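Local coordinates for tyrosine aminotransferase (Leishmania infantum, PDB 4IX8), which probably catalyses pyridoxal phosphate-dependent transfer of the amino group of tyrosine to 2-oxoglutarate, at residues 165-170 with 188-193; 196-201 with 225-230; 111-116 with 324-329; 118-123 with 331-336. One frame throughout, in Å; residues are numbered along the deposited sequence.

Contact 1: 165-170 with 188-193; sequences LVCAPS and YYLDPS
Tyr188 O takes the N-H of Ala168, with Ala168 N to Tyr188 O at 2.9 Å. The same oxygen is also met by a C-H of the backbone, Cys167 CA lying 3.4 Å from Tyr188 O. Tyr188 N in turn donates to Val166 O, and Leu190 N donates to Ala168 O at 3.0 Å. These bonds set Cys167 beside Tyr188 and Ala168 beside Tyr189 in parallel register. The two short strand segments are twisted by 35° against each other.

The Tyr188 side chain reaches back over the neighbouring strand. Its CG stands between the backbone N and the carbonyl carbon (chi1 63°), and this turn lays the ring on the backbone of Cys167. Cys167 CA sits over one ring face, 3.6 Å from the ring centroid, as a CH-pi contact. The phenol end is packed tightly, with Tyr188 OH 3.2 Å from Cys167 CB. Leu165 O lies at the ring edge, in its plane. The buried hydroxyl is bonded to Val215 O on strand 211-217, so one tyrosine spans the strand between. Phe214 stacks on its ring.

Leu190 lies on the same side of the sheet. Its CD1 is 3.8 Å from Cys167 CB and 3.4 Å from Pro169 O. On the other side, Ala168 CB meets the Tyr189 ring obliquely, 3.8 Å from Tyr189 CE1. A cis peptide bond before Pro169 follows the strand. Strand 163-168, helix 173-181 and strand 184-191 form a beta-alpha-beta crossover in the large mixed sheet of this aminotransferase.

Contact 2: 196-201 with 225-230; sequences WECDLR and SNFSRA
Phe227 turns its CG to the side of its own backbone N (chi1 -73°), and this swings the ring rim against the backbone of Trp196. Trp196 O lies at the ring edge, in the ring plane, 3.6 Å from Phe227 CE1. Cys198 SG approaches obliquely, 3.9 Å from Phe227 CZ, as a sulfur-aromatic contact. Ser225, with a chi1 of 57°, is hydrogen-bonded to a water, Ser225 OG to the water oxygen being 2.7 Å. The same water donates to Trp196 O. Beside this bridge, Trp196 CB rests on Ser225 CB at 3.9 Å.

No direct hydrogen bond joins the segments. Water does this work at the Glu197 end too. Glu197 OE2 accepts from two waters. The nearer, 2.6 Å from Glu197 OE2, is bonded to Ser228 OG. The other accepts the N-H of Ser228, with Ser228 N 2.7 Å from its oxygen. A carboxylate here would probably be stabilised by the helix start close by. Ser228 OG itself caps His231 N. The contact thus joins the short, weakly bonded strand 197-198, at the edge of the large sheet within the chain, to the N-capped start of helix 229-242.

Contact 3: 111-116 with 324-329; sequences ADNLRQ and CQEAIA
Leu114 fills the tight part of this helix pair, while Asn113 and Glu326 form its polar, water-bridged side. The short helix axes come within 8.7 Å and cross at 42°. They come nearest at Leu114 and the small Ala329, whose CA atoms are 4.6 Å apart. With CG anti to the backbone N (chi1 178°), Leu114 sends both methyls into the other helix. Its CD2 packs across the Gln325 chain, 3.8 Å from Gln325 CG. Leu114 CD1 meets Ile328 CG2, also at 3.8 Å. Ile142 of strand 140-143 touches Leu114 and Gln325 as well.

At the start of helix 112-122, the N-H of Ala111 points almost straight at Gln325 OE1, Ala111 N to Gln325 OE1 being 2.8 Å. Gln325 NE2 is bonded to Val320 O, so both ends of this amide are used and its rotation is fixed.

The other side is polar and holds a water, and Asn113 there is partly exposed. Asn113 ND2 donates to the syn lone pair of Glu326 OE1 at 2.6 Å, with amide and carboxylate planes only 10° apart. A water donates to both Asn113 OD1 and Glu326 OE1, closing a bridge beside the direct bond. The Asn113 amide also rests on Ala329, with Asn113 ND2 3.7 Å from Ala329 CB. Glu326 OE2 makes a salt bridge with Arg330. With an amide, a water and an arginine all donating hydrogen bonds or positive charge to the carboxylate, Glu326 is probably ionised.

Contact 4: 118-123 with 331-336; sequences VSTYWR and TLLKCP
The C-terminal part of helix 112-122 meets the loop that links helix 322-331 to helix 337-355, in a small apolar cluster of the aminotransferase fold. Tyr121 and Leu332 both also touch Tyr283, the neighbour in sequence of Lys282, which is the predicted pyridoxal phosphate lysine. This is consistent with a place near the cofactor lysine.

Leu332 is the main loop residue here. Its CG points away from the backbone N (chi1 -178°), and this directs the two methyls at Tyr121. Leu332 CD1 stands over one face of the Tyr121 ring, 4.2 Å from the centroid and 13° off the ring normal, as a CH-pi contact. Leu332 CD2 turns instead to the root of the side chain, 3.7 Å from Tyr121 CB. The same methyl lies 4.2 Å from Val118 CG2, about one helical turn earlier. Both branches lie on the same side of the ring plane, CD1 over the ring and CD2 nearer the helix backbone.

The hydroxyl of Tyr121 is bonded to Glu254 OE2, so the ring is pinned at its far end as well as along its face. Val118 and Tyr121 also pack on Trp293 of strand 292-297.

Leu333 closes the more exposed side. Thr120 and Leu333 cross at about a right angle, methyl against methyl. The loop is tied by Lys334 N to Thr331 O, at 2.7 Å. No hydrogen bond crosses between the two segments. Leu333 CD2 lies 4.0 Å from Thr120 CG2 and 3.9 Å from the backbone atom Tyr121 N.

Contacts 1 and 2 are neighbours in the large sheet. Strand 184-191 pairs with strand 163-168 in contact 1 and with strand 197-198, which belongs to contact 2. Asp191 N probably bonds to Glu197 O between them. Contacts 3 and 4 share helix 112-122, with centres 11 Å apart, and are set against helix 322-331 and the loop after it. Contact 1 is buried and built on backbone bonds. Contact 2 is also largely buried, yet relies on waters. Contact 3, only partly buried, uses polar side chains beside one leucine. Contact 4 is buried and apolar, with exposed Thr120 and Leu333 on one side. Contacts 1 and 3 lie on opposite sides of the chain's centre.

Contact 1: 165-170 with 188-193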
loop_
_atom_site.group_PDB
_atom_site.type_symbol
_atom_site.label_atom_id
_atom_site.label_comp_id
_atom_site.label_asym_id
_atom_site.label_seq_id
_atom_site.Cartn_x
_atom_site.Cartn_y
_atom_site.Cartn_z
ATOM N N LEU A 165 -8.043 18.138 12.604
ATOM C CA LEU A 165 -8.411 17.852 13.973
ATOM C C LEU A 165 -8.591 16.366 14.075
ATOM O O LEU A 165 -9.417 15.805 13.373
ATOM C CB LEU A 165 -9.688 18.594 14.404
ATOM C CG LEU A 165 -9.607 20.129 14.347
ATOM C CD1 LEU A 165 -10.818 20.767 14.986
ATOM C CD2 LEU A 165 -8.422 20.631 15.032
ATOM N N VAL A 166 -7.790 15.741 14.940
ATOM C CA VAL A 166 -7.788 14.278 15.147
ATOM C C VAL A 166 -7.963 13.947 16.634
ATOM O O VAL A 166 -7.381 14.621 17.494
ATOM C CB VAL A 166 -6.505 13.638 14.694
ATOM C CG1 VAL A 166 -6.586 12.114 14.840
ATOM C CG2 VAL A 166 -6.199 14.044 13.241
ATOM N N CYS A 167 -8.791 12.955 16.951
ATOM C CA CYS A 167 -8.968 12.552 18.340
ATOM C C CYS A 167 -7.653 12.043 18.923
ATOM O O CYS A 167 -6.816 11.502 18.210
ATOM C CB CYS A 167 -10.057 11.493 18.460
ATOM S SG CYS A 167 -9.682 10.151 17.353
ATOM N N ALA A 168 -7.487 12.226 20.231
ATOM C CA ALA A 168 -6.438 11.559 21.028
ATOM C C ALA A 168 -7.146 11.020 22.256
ATOM O O ALA A 168 -7.872 11.750 22.901
ATOM C CB ALA A 168 -5.336 12.494 21.443
ATOM N N PRO A 169 -6.938 9.746 22.603
ATOM C CA PRO A 169 -6.020 8.809 21.956
ATOM C C PRO A 169 -6.573 8.234 20.675
ATOM O O PRO A 169 -7.783 8.167 20.479
ATOM C CB PRO A 169 -5.829 7.722 23.015
ATOM C CG PRO A 169 -7.103 7.722 23.793
ATOM C CD PRO A 169 -7.576 9.168 23.798
ATOM N N SER A 170 -5.675 7.791 19.811
ATOM C CA SER A 170 -6.052 7.391 18.485
ATOM C C SER A 170 -5.093 6.385 17.925
ATOM O O SER A 170 -3.889 6.436 18.206
ATOM C CB SER A 170 -6.103 8.620 17.549
ATOM O OG SER A 170 -4.901 9.365 17.663
ATOM N N TYR A 188 -7.683 16.913 19.340
ATOM C CA TYR A 188 -8.715 17.246 20.343
ATOM C C TYR A 188 -8.825 15.999 21.261
ATOM O O TYR A 188 -8.525 14.885 20.818
ATOM C CB TYR A 188 -10.052 17.630 19.685
ATOM C CG TYR A 188 -10.636 16.507 18.909
ATOM C CD1 TYR A 188 -11.391 15.535 19.543
ATOM C CD2 TYR A 188 -10.388 16.361 17.559
ATOM C CE1 TYR A 188 -11.907 14.473 18.852
ATOM C CE2 TYR A 188 -10.905 15.289 16.854
ATOM C CZ TYR A 188 -11.670 14.360 17.516
ATOM O OH TYR A 188 -12.199 13.287 16.863
ATOM N N TYR A 189 -9.233 16.157 22.518
ATOM C CA TYR A 189 -9.105 15.057 23.479
ATOM C C TYR A 189 -10.444 14.364 23.695
ATOM O O TYR A 189 -11.517 14.963 23.584
ATOM C CB TYR A 189 -8.452 15.572 24.805
ATOM C CG TYR A 189 -6.988 15.887 24.508
ATOM C CD1 TYR A 189 -6.045 14.868 24.419
ATOM C CD2 TYR A 189 -6.568 17.182 24.194
ATOM C CE1 TYR A 189 -4.698 15.127 24.054
ATOM C CE2 TYR A 189 -5.216 17.460 23.831
ATOM C CZ TYR A 189 -4.286 16.424 23.770
ATOM O OH TYR A 189 -2.945 16.649 23.427
ATOM N N LEU A 190 -10.350 13.049 23.879
ATOM C CA LEU A 190 -11.500 12.210 24.169
ATOM C C LEU A 190 -11.636 12.131 25.695
ATOM O O LEU A 190 -10.628 12.176 26.405
ATOM C CB LEU A 190 -11.339 10.821 23.548
ATOM C CG LEU A 190 -11.214 10.775 22.024
ATOM C CD1 LEU A 190 -10.822 9.366 21.522
ATOM C CD2 LEU A 190 -12.511 11.215 21.387
ATOM N N ASP A 191 -12.871 12.090 26.201
ATOM C CA ASP A 191 -13.112 12.106 27.655
ATOM C C ASP A 191 -13.431 10.717 28.256
ATOM O O ASP A 191 -14.526 10.193 28.051
ATOM C CB ASP A 191 -14.255 13.064 27.989
ATOM C CG ASP A 191 -14.438 13.251 29.478
ATOM O OD1 ASP A 191 -13.805 12.502 30.264
ATOM O OD2 ASP A 191 -15.201 14.167 29.873
ATOM N N PRO A 192 -12.493 10.130 29.023
ATOM C CA PRO A 192 -12.717 8.781 29.582
ATOM C C PRO A 192 -13.895 8.697 30.565
ATOM O O PRO A 192 -14.331 7.604 30.954
ATOM C CB PRO A 192 -11.405 8.476 30.306
ATOM C CG PRO A 192 -10.741 9.792 30.500
ATOM C CD PRO A 192 -11.161 10.658 29.367
ATOM N N SER A 193 -14.394 9.841 30.986
ATOM C CA SER A 193 -15.453 9.843 31.995
ATOM C C SER A 193 -16.795 10.190 31.390
ATOM O O SER A 193 -17.820 10.195 32.082
ATOM C CB SER A 193 -15.098 10.819 33.137
ATOM O OG SER A 193 -13.886 10.424 33.791
#

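Contact 2: 196-201 with 225-230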
loop_
_atom_site.group_PDB
_atom_site.type_symbol
_atom_site.label_atom_id
_atom_site.label_comp_id
_atom_site.label_asym_id
_atom_site.label_seq_id
_atom_site.Cartn_x
_atom_site.Cartn_y
_atom_site.Cartn_z
ATOM N N TRP A 196 -15.529 8.323 26.479
ATOM C CA TRP A 196 -14.503 8.578 25.484
ATOM C C TRP A 196 -15.070 9.447 24.373
ATOM O O TRP A 196 -14.680 9.316 23.232
ATOM C CB TRP A 196 -13.939 7.269 24.936
ATOM C CG TRP A 196 -13.024 6.588 25.896
ATOM C CD1 TRP A 196 -13.228 5.372 26.520
ATOM C CD2 TRP A 196 -11.741 7.052 26.343
ATOM N NE1 TRP A 196 -12.158 5.073 27.329
ATOM C CE2 TRP A 196 -11.238 6.080 27.243
ATOM C CE3 TRP A 196 -10.976 8.208 26.089
ATOM C CZ2 TRP A 196 -10.003 6.208 27.852
ATOM C CZ3 TRP A 196 -9.743 8.340 26.711
ATOM C CH2 TRP A 196 -9.271 7.349 27.584
ATOM N N GLU A 197 -15.998 10.336 24.738
ATOM C CA GLU A 197 -16.552 11.283 23.787
ATOM C C GLU A 197 -15.601 12.441 23.462
ATOM O O GLU A 197 -14.709 12.772 24.252
ATOM C CB GLU A 197 -17.891 11.801 24.297
ATOM C CG GLU A 197 -18.979 10.733 24.190
ATOM C CD GLU A 197 -20.353 11.232 24.613
ATOM O OE1 GLU A 197 -20.408 12.378 25.098
ATOM O OE2 GLU A 197 -21.357 10.475 24.486
ATOM N N CYS A 198 -15.818 13.015 22.273
ATOM C CA CYS A 198 -15.057 14.142 21.740
ATOM C C CYS A 198 -15.384 15.365 22.542
ATOM O O CYS A 198 -16.545 15.698 22.745
ATOM C CB CYS A 198 -15.394 14.421 20.264
ATOM S SG CYS A 198 -15.262 13.008 19.028
ATOM N N ASP A 199 -14.360 16.051 23.002
ATOM C CA ASP A 199 -14.559 17.343 23.616
ATOM C C ASP A 199 -14.752 18.404 22.499
ATOM O O ASP A 199 -13.803 19.054 22.096
ATOM C CB ASP A 199 -13.364 17.671 24.494
ATOM C CG ASP A 199 -13.557 18.921 25.321
ATOM O OD1 ASP A 199 -14.519 19.677 25.066
ATOM O OD2 ASP A 199 -12.689 19.154 26.189
ATOM N N LEU A 200 -15.974 18.566 22.002
ATOM C CA LEU A 200 -16.222 19.504 20.913
ATOM C C LEU A 200 -16.060 20.965 21.304
ATOM O O LEU A 200 -15.706 21.790 20.459
ATOM C CB LEU A 200 -17.636 19.289 20.359
ATOM C CG LEU A 200 -17.914 17.864 19.851
ATOM C CD1 LEU A 200 -19.295 17.758 19.225
ATOM C CD2 LEU A 200 -16.832 17.480 18.811
ATOM N N ARG A 201 -16.223 21.278 22.582
ATOM C CA ARG A 201 -16.133 22.653 23.028
ATOM C C ARG A 201 -14.681 23.086 22.915
ATOM O O ARG A 201 -14.367 24.154 22.414
ATOM C CB ARG A 201 -16.668 22.810 24.451
ATOM N N SER A 225 -14.792 2.416 22.449
ATOM C CA SER A 225 -16.036 3.159 22.535
ATOM C C SER A 225 -16.891 2.953 21.310
ATOM O O SER A 225 -16.389 2.689 20.212
ATOM C CB SER A 225 -15.760 4.653 22.697
ATOM O OG SER A 225 -14.952 5.117 21.610
ATOM N N ASN A 226 -18.188 3.114 21.519
ATOM C CA ASN A 226 -19.169 3.135 20.461
ATOM C C ASN A 226 -20.089 4.294 20.681
ATOM O O ASN A 226 -20.885 4.272 21.609
ATOM C CB ASN A 226 -19.968 1.842 20.407
ATOM C CG ASN A 226 -21.005 1.856 19.322
ATOM O OD1 ASN A 226 -20.693 2.106 18.141
ATOM N ND2 ASN A 226 -22.249 1.586 19.696
ATOM N N PHE A 227 -19.955 5.309 19.833
ATOM C CA PHE A 227 -20.689 6.562 19.973
ATOM C C PHE A 227 -22.200 6.451 19.867
ATOM O O PHE A 227 -22.727 5.798 18.986
ATOM C CB PHE A 227 -20.222 7.547 18.899
ATOM C CG PHE A 227 -18.845 8.139 19.128
ATOM C CD1 PHE A 227 -18.267 8.149 20.379
ATOM C CD2 PHE A 227 -18.138 8.725 18.073
ATOM C CE1 PHE A 227 -17.019 8.720 20.590
ATOM C CE2 PHE A 227 -16.871 9.310 18.288
ATOM C CZ PHE A 227 -16.311 9.297 19.535
ATOM N N SER A 228 -22.895 7.173 20.743
ATOM C CA SER A 228 -24.340 7.322 20.646
ATOM C C SER A 228 -24.687 8.084 19.348
ATOM O O SER A 228 -23.875 8.814 18.812
ATOM C CB SER A 228 -24.873 8.083 21.867
ATOM O OG SER A 228 -24.442 9.467 21.805
ATOM N N ARG A 229 -25.918 7.936 18.891
ATOM C CA ARG A 229 -26.379 8.653 17.746
ATOM C C ARG A 229 -26.245 10.135 18.041
ATOM O O ARG A 229 -25.776 10.900 17.212
ATOM C CB ARG A 229 -27.835 8.287 17.428
ATOM C CG ARG A 229 -28.380 9.049 16.239
ATOM C CD ARG A 229 -29.721 8.517 15.748
ATOM N NE ARG A 229 -30.078 9.228 14.525
ATOM C CZ ARG A 229 -29.759 8.826 13.293
ATOM N NH1 ARG A 229 -29.094 7.688 13.100
ATOM N NH2 ARG A 229 -30.104 9.562 12.239
ATOM N N ALA A 230 -26.549 10.525 19.268
ATOM C CA ALA A 230 -26.616 11.948 19.595
ATOM C C ALA A 230 -25.241 12.595 19.508
ATOM O O ALA A 230 -25.104 13.745 19.086
ATOM C CB ALA A 230 -27.231 12.157 20.991
HETATM O O HOH W 1 -13.787 7.488 21.307
HETATM O O HOH W 2 -21.501 7.940 22.922
HETATM O O HOH W 3 -23.984 10.607 24.165
#

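Contact 3: 111-116 with 324-329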
loop_
_atom_site.group_PDB
_atom_site.type_symbol
_atom_site.label_atom_id
_atom_site.label_comp_id
_atom_site.label_asym_id
_atom_site.label_seq_id
_atom_site.Cartn_x
_atom_site.Cartn_y
_atom_site.Cartn_z
ATOM N N ALA A 111 -12.020 -2.342 -8.805
ATOM C CA ALA A 111 -12.873 -3.072 -9.738
ATOM C C ALA A 111 -14.302 -2.541 -9.629
ATOM O O ALA A 111 -14.794 -2.317 -8.514
ATOM C CB ALA A 111 -12.829 -4.530 -9.428
ATOM N N ASP A 112 -14.948 -2.305 -10.773
ATOM C CA ASP A 112 -16.325 -1.824 -10.797
ATOM C C ASP A 112 -17.238 -2.633 -9.873
ATOM O O ASP A 112 -18.025 -2.050 -9.116
ATOM C CB ASP A 112 -16.925 -1.902 -12.205
ATOM C CG ASP A 112 -16.335 -0.892 -13.164
ATOM O OD1 ASP A 112 -15.484 -0.076 -12.760
ATOM O OD2 ASP A 112 -16.755 -0.906 -14.340
ATOM N N ASN A 113 -17.148 -3.965 -9.936
ATOM C CA ASN A 113 -18.155 -4.787 -9.251
ATOM C C ASN A 113 -18.012 -4.665 -7.745
ATOM O O ASN A 113 -19.017 -4.529 -7.054
ATOM C CB ASN A 113 -18.119 -6.263 -9.700
ATOM C CG ASN A 113 -16.788 -6.945 -9.462
ATOM O OD1 ASN A 113 -15.762 -6.296 -9.215
ATOM N ND2 ASN A 113 -16.785 -8.271 -9.585
ATOM N N LEU A 114 -16.783 -4.605 -7.238
ATOM C CA LEU A 114 -16.570 -4.449 -5.787
ATOM C C LEU A 114 -17.051 -3.057 -5.332
ATOM O O LEU A 114 -17.684 -2.901 -4.282
ATOM C CB LEU A 114 -15.083 -4.634 -5.398
ATOM C CG LEU A 114 -14.753 -4.438 -3.891
ATOM C CD1 LEU A 114 -15.593 -5.387 -3.062
ATOM C CD2 LEU A 114 -13.290 -4.639 -3.565
ATOM N N ARG A 115 -16.815 -2.048 -6.152
ATOM C CA ARG A 115 -17.266 -0.715 -5.778
ATOM C C ARG A 115 -18.795 -0.700 -5.668
ATOM O O ARG A 115 -19.353 -0.108 -4.730
ATOM C CB ARG A 115 -16.766 0.328 -6.784
ATOM C CG ARG A 115 -15.262 0.508 -6.774
ATOM C CD ARG A 115 -14.796 1.396 -7.962
ATOM N NE ARG A 115 -15.203 2.779 -7.781
ATOM C CZ ARG A 115 -15.248 3.684 -8.763
ATOM N NH1 ARG A 115 -14.938 3.334 -9.998
ATOM N NH2 ARG A 115 -15.611 4.943 -8.510
ATOM N N GLN A 116 -19.465 -1.377 -6.600
ATOM C CA GLN A 116 -20.921 -1.466 -6.548
ATOM C C GLN A 116 -21.376 -2.222 -5.321
ATOM O O GLN A 116 -22.348 -1.832 -4.654
ATOM C CB GLN A 116 -21.453 -2.139 -7.807
ATOM C CG GLN A 116 -21.548 -1.150 -8.948
ATOM C CD GLN A 116 -21.399 -1.780 -10.313
ATOM O OE1 GLN A 116 -21.761 -2.925 -10.523
ATOM N NE2 GLN A 116 -20.798 -1.039 -11.245
ATOM N N CYS A 324 -8.438 -10.675 -4.319
ATOM C CA CYS A 324 -9.239 -10.364 -3.133
ATOM C C CYS A 324 -10.433 -9.483 -3.481
ATOM O O CYS A 324 -11.513 -9.682 -2.939
ATOM C CB CYS A 324 -8.359 -9.720 -2.043
ATOM S SG CYS A 324 -7.030 -10.812 -1.334
ATOM N N GLN A 325 -10.263 -8.553 -4.426
ATOM C CA GLN A 325 -11.354 -7.666 -4.826
ATOM C C GLN A 325 -12.500 -8.497 -5.409
ATOM O O GLN A 325 -13.656 -8.317 -5.046
ATOM C CB GLN A 325 -10.867 -6.627 -5.859
ATOM C CG GLN A 325 -10.028 -5.459 -5.310
ATOM C CD GLN A 325 -9.883 -4.315 -6.318
ATOM O OE1 GLN A 325 -10.855 -3.612 -6.614
ATOM N NE2 GLN A 325 -8.674 -4.155 -6.891
ATOM N N GLU A 326 -12.196 -9.438 -6.288
ATOM C CA GLU A 326 -13.263 -10.285 -6.823
ATOM C C GLU A 326 -13.791 -11.218 -5.723
ATOM O O GLU A 326 -15.018 -11.377 -5.582
ATOM C CB GLU A 326 -12.760 -11.081 -8.054
ATOM C CG GLU A 326 -13.737 -12.105 -8.652
ATOM C CD GLU A 326 -15.046 -11.509 -9.124
ATOM O OE1 GLU A 326 -15.138 -10.264 -9.202
ATOM O OE2 GLU A 326 -15.985 -12.281 -9.421
ATOM N N ALA A 327 -12.908 -11.794 -4.908
ATOM C CA ALA A 327 -13.383 -12.708 -3.852
ATOM C C ALA A 327 -14.343 -12.003 -2.904
ATOM O O ALA A 327 -15.379 -12.551 -2.521
ATOM C CB ALA A 327 -12.212 -13.300 -3.054
ATOM N N ILE A 328 -14.028 -10.760 -2.574
ATOM C CA ILE A 328 -14.844 -10.003 -1.625
ATOM C C ILE A 328 -16.096 -9.511 -2.339
ATOM O O ILE A 328 -17.174 -9.421 -1.733
ATOM C CB ILE A 328 -14.055 -8.811 -1.025
ATOM C CG1 ILE A 328 -12.960 -9.335 -0.112
ATOM C CG2 ILE A 328 -14.960 -7.883 -0.231
ATOM C CD1 ILE A 328 -11.932 -8.317 0.233
ATOM N N ALA A 329 -15.971 -9.237 -3.636
ATOM C CA ALA A 329 -17.140 -8.834 -4.418
ATOM C C ALA A 329 -18.175 -9.971 -4.440
ATOM O O ALA A 329 -19.383 -9.736 -4.461
ATOM C CB ALA A 329 -16.737 -8.463 -5.851
HETATM O O HOH W 4 -13.336 -8.056 -9.473
#

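Contact 4: 118-123 with 331-336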
loop_
_atom_site.group_PDB
_atom_site.type_symbol
_atom_site.label_atom_id
_atom_site.label_comp_id
_atom_site.label_asym_id
_atom_site.label_seq_id
_atom_site.Cartn_x
_atom_site.Cartn_y
_atom_site.Cartn_z
ATOM N N VAL A 118 -19.694 -2.737 -2.398
ATOM C CA VAL A 118 -19.421 -2.017 -1.164
ATOM C C VAL A 118 -20.492 -0.984 -0.909
ATOM O O VAL A 118 -20.947 -0.779 0.211
ATOM C CB VAL A 118 -18.080 -1.328 -1.251
ATOM C CG1 VAL A 118 -17.957 -0.253 -0.205
ATOM C CG2 VAL A 118 -16.967 -2.337 -1.135
ATOM N N SER A 119 -20.894 -0.320 -1.983
ATOM C CA SER A 119 -21.938 0.683 -1.923
ATOM C C SER A 119 -23.231 0.051 -1.412
ATOM O O SER A 119 -23.921 0.620 -0.565
ATOM C CB SER A 119 -22.178 1.290 -3.300
ATOM O OG SER A 119 -23.254 2.202 -3.235
ATOM N N THR A 120 -23.547 -1.130 -1.932
ATOM C CA THR A 120 -24.757 -1.852 -1.533
ATOM C C THR A 120 -24.669 -2.282 -0.079
ATOM O O THR A 120 -25.648 -2.201 0.664
ATOM C CB THR A 120 -24.974 -3.094 -2.382
ATOM O OG1 THR A 120 -25.099 -2.709 -3.757
ATOM C CG2 THR A 120 -26.213 -3.856 -1.922
ATOM N N TYR A 121 -23.483 -2.742 0.316
ATOM C CA TYR A 121 -23.240 -3.189 1.695
ATOM C C TYR A 121 -23.427 -2.083 2.719
ATOM O O TYR A 121 -24.086 -2.289 3.723
ATOM C CB TYR A 121 -21.825 -3.772 1.803
ATOM C CG TYR A 121 -21.276 -3.970 3.205
ATOM C CD1 TYR A 121 -21.573 -5.105 3.962
ATOM C CD2 TYR A 121 -20.373 -3.073 3.728
ATOM C CE1 TYR A 121 -21.018 -5.281 5.265
ATOM C CE2 TYR A 121 -19.822 -3.241 4.976
ATOM C CZ TYR A 121 -20.145 -4.319 5.748
ATOM O OH TYR A 121 -19.558 -4.409 6.986
ATOM N N TRP A 122 -22.921 -0.890 2.430
ATOM C CA TRP A 122 -22.945 0.190 3.417
ATOM C C TRP A 122 -24.357 0.735 3.590
ATOM O O TRP A 122 -24.650 1.396 4.585
ATOM C CB TRP A 122 -21.992 1.338 3.044
ATOM C CG TRP A 122 -21.457 1.934 4.313
ATOM C CD1 TRP A 122 -21.982 2.980 5.023
ATOM C CD2 TRP A 122 -20.329 1.462 5.074
ATOM N NE1 TRP A 122 -21.235 3.201 6.163
ATOM C CE2 TRP A 122 -20.235 2.266 6.225
ATOM C CE3 TRP A 122 -19.396 0.441 4.888
ATOM C CZ2 TRP A 122 -19.243 2.085 7.169
ATOM C CZ3 TRP A 122 -18.416 0.259 5.839
ATOM C CH2 TRP A 122 -18.345 1.072 6.957
ATOM N N ARG A 123 -25.240 0.391 2.656
ATOM C CA ARG A 123 -26.629 0.823 2.707
ATOM C C ARG A 123 -27.358 0.285 3.913
ATOM O O ARG A 123 -28.313 0.894 4.372
ATOM C CB ARG A 123 -27.360 0.402 1.437
ATOM C CG ARG A 123 -26.703 0.993 0.209
ATOM C CD ARG A 123 -27.681 1.424 -0.840
ATOM N NE ARG A 123 -27.058 2.265 -1.862
ATOM C CZ ARG A 123 -27.707 2.676 -2.946
ATOM N NH1 ARG A 123 -28.989 2.307 -3.143
ATOM N NH2 ARG A 123 -27.088 3.455 -3.830
ATOM N N THR A 331 -18.647 -12.263 -1.991
ATOM C CA THR A 331 -19.059 -12.759 -0.680
ATOM C C THR A 331 -19.467 -11.692 0.364
ATOM O O THR A 331 -20.161 -12.008 1.333
ATOM C CB THR A 331 -17.927 -13.618 -0.069
ATOM O OG1 THR A 331 -16.731 -12.840 0.055
ATOM C CG2 THR A 331 -17.667 -14.881 -0.943
ATOM N N LEU A 332 -19.106 -10.439 0.140
ATOM C CA LEU A 332 -19.344 -9.397 1.140
ATOM C C LEU A 332 -20.812 -9.312 1.546
ATOM O O LEU A 332 -21.138 -8.996 2.676
ATOM C CB LEU A 332 -18.880 -8.041 0.592
ATOM C CG LEU A 332 -19.025 -6.882 1.573
ATOM C CD1 LEU A 332 -18.092 -7.027 2.761
ATOM C CD2 LEU A 332 -18.741 -5.570 0.835
ATOM N N LEU A 333 -21.687 -9.531 0.586
ATOM C CA LEU A 333 -23.126 -9.473 0.803
ATOM C C LEU A 333 -23.692 -10.809 1.256
ATOM O O LEU A 333 -24.865 -10.903 1.525
ATOM C CB LEU A 333 -23.835 -9.045 -0.483
ATOM C CG LEU A 333 -23.487 -7.677 -1.071
ATOM C CD1 LEU A 333 -24.198 -7.531 -2.409
ATOM C CD2 LEU A 333 -23.887 -6.551 -0.138
ATOM N N LYS A 334 -22.890 -11.863 1.220
ATOM C CA LYS A 334 -23.391 -13.210 1.501
ATOM C C LYS A 334 -22.955 -13.725 2.872
ATOM O O LYS A 334 -23.431 -14.729 3.335
ATOM C CB LYS A 334 -22.920 -14.182 0.419
ATOM C CG LYS A 334 -23.532 -13.962 -0.955
ATOM C CD LYS A 334 -23.265 -15.204 -1.830
ATOM C CE LYS A 334 -23.800 -15.056 -3.241
ATOM N NZ LYS A 334 -23.489 -16.252 -4.112
ATOM N N CYS A 335 -22.079 -13.000 3.542
ATOM C CA CYS A 335 -21.555 -13.446 4.817
ATOM C C CYS A 335 -22.640 -13.383 5.847
ATOM O O CYS A 335 -23.304 -12.350 5.985
ATOM C CB CYS A 335 -20.385 -12.591 5.238
ATOM S SG CYS A 335 -18.889 -13.129 4.414
ATOM N N PRO A 336 -22.846 -14.502 6.560
ATOM C CA PRO A 336 -23.968 -14.540 7.492
ATOM C C PRO A 336 -23.640 -13.837 8.798
ATOM O O PRO A 336 -22.477 -13.782 9.222
ATOM C CB PRO A 336 -24.180 -16.043 7.722
ATOM C CG PRO A 336 -22.833 -16.697 7.391
ATOM C CD PRO A 336 -21.956 -15.668 6.740
#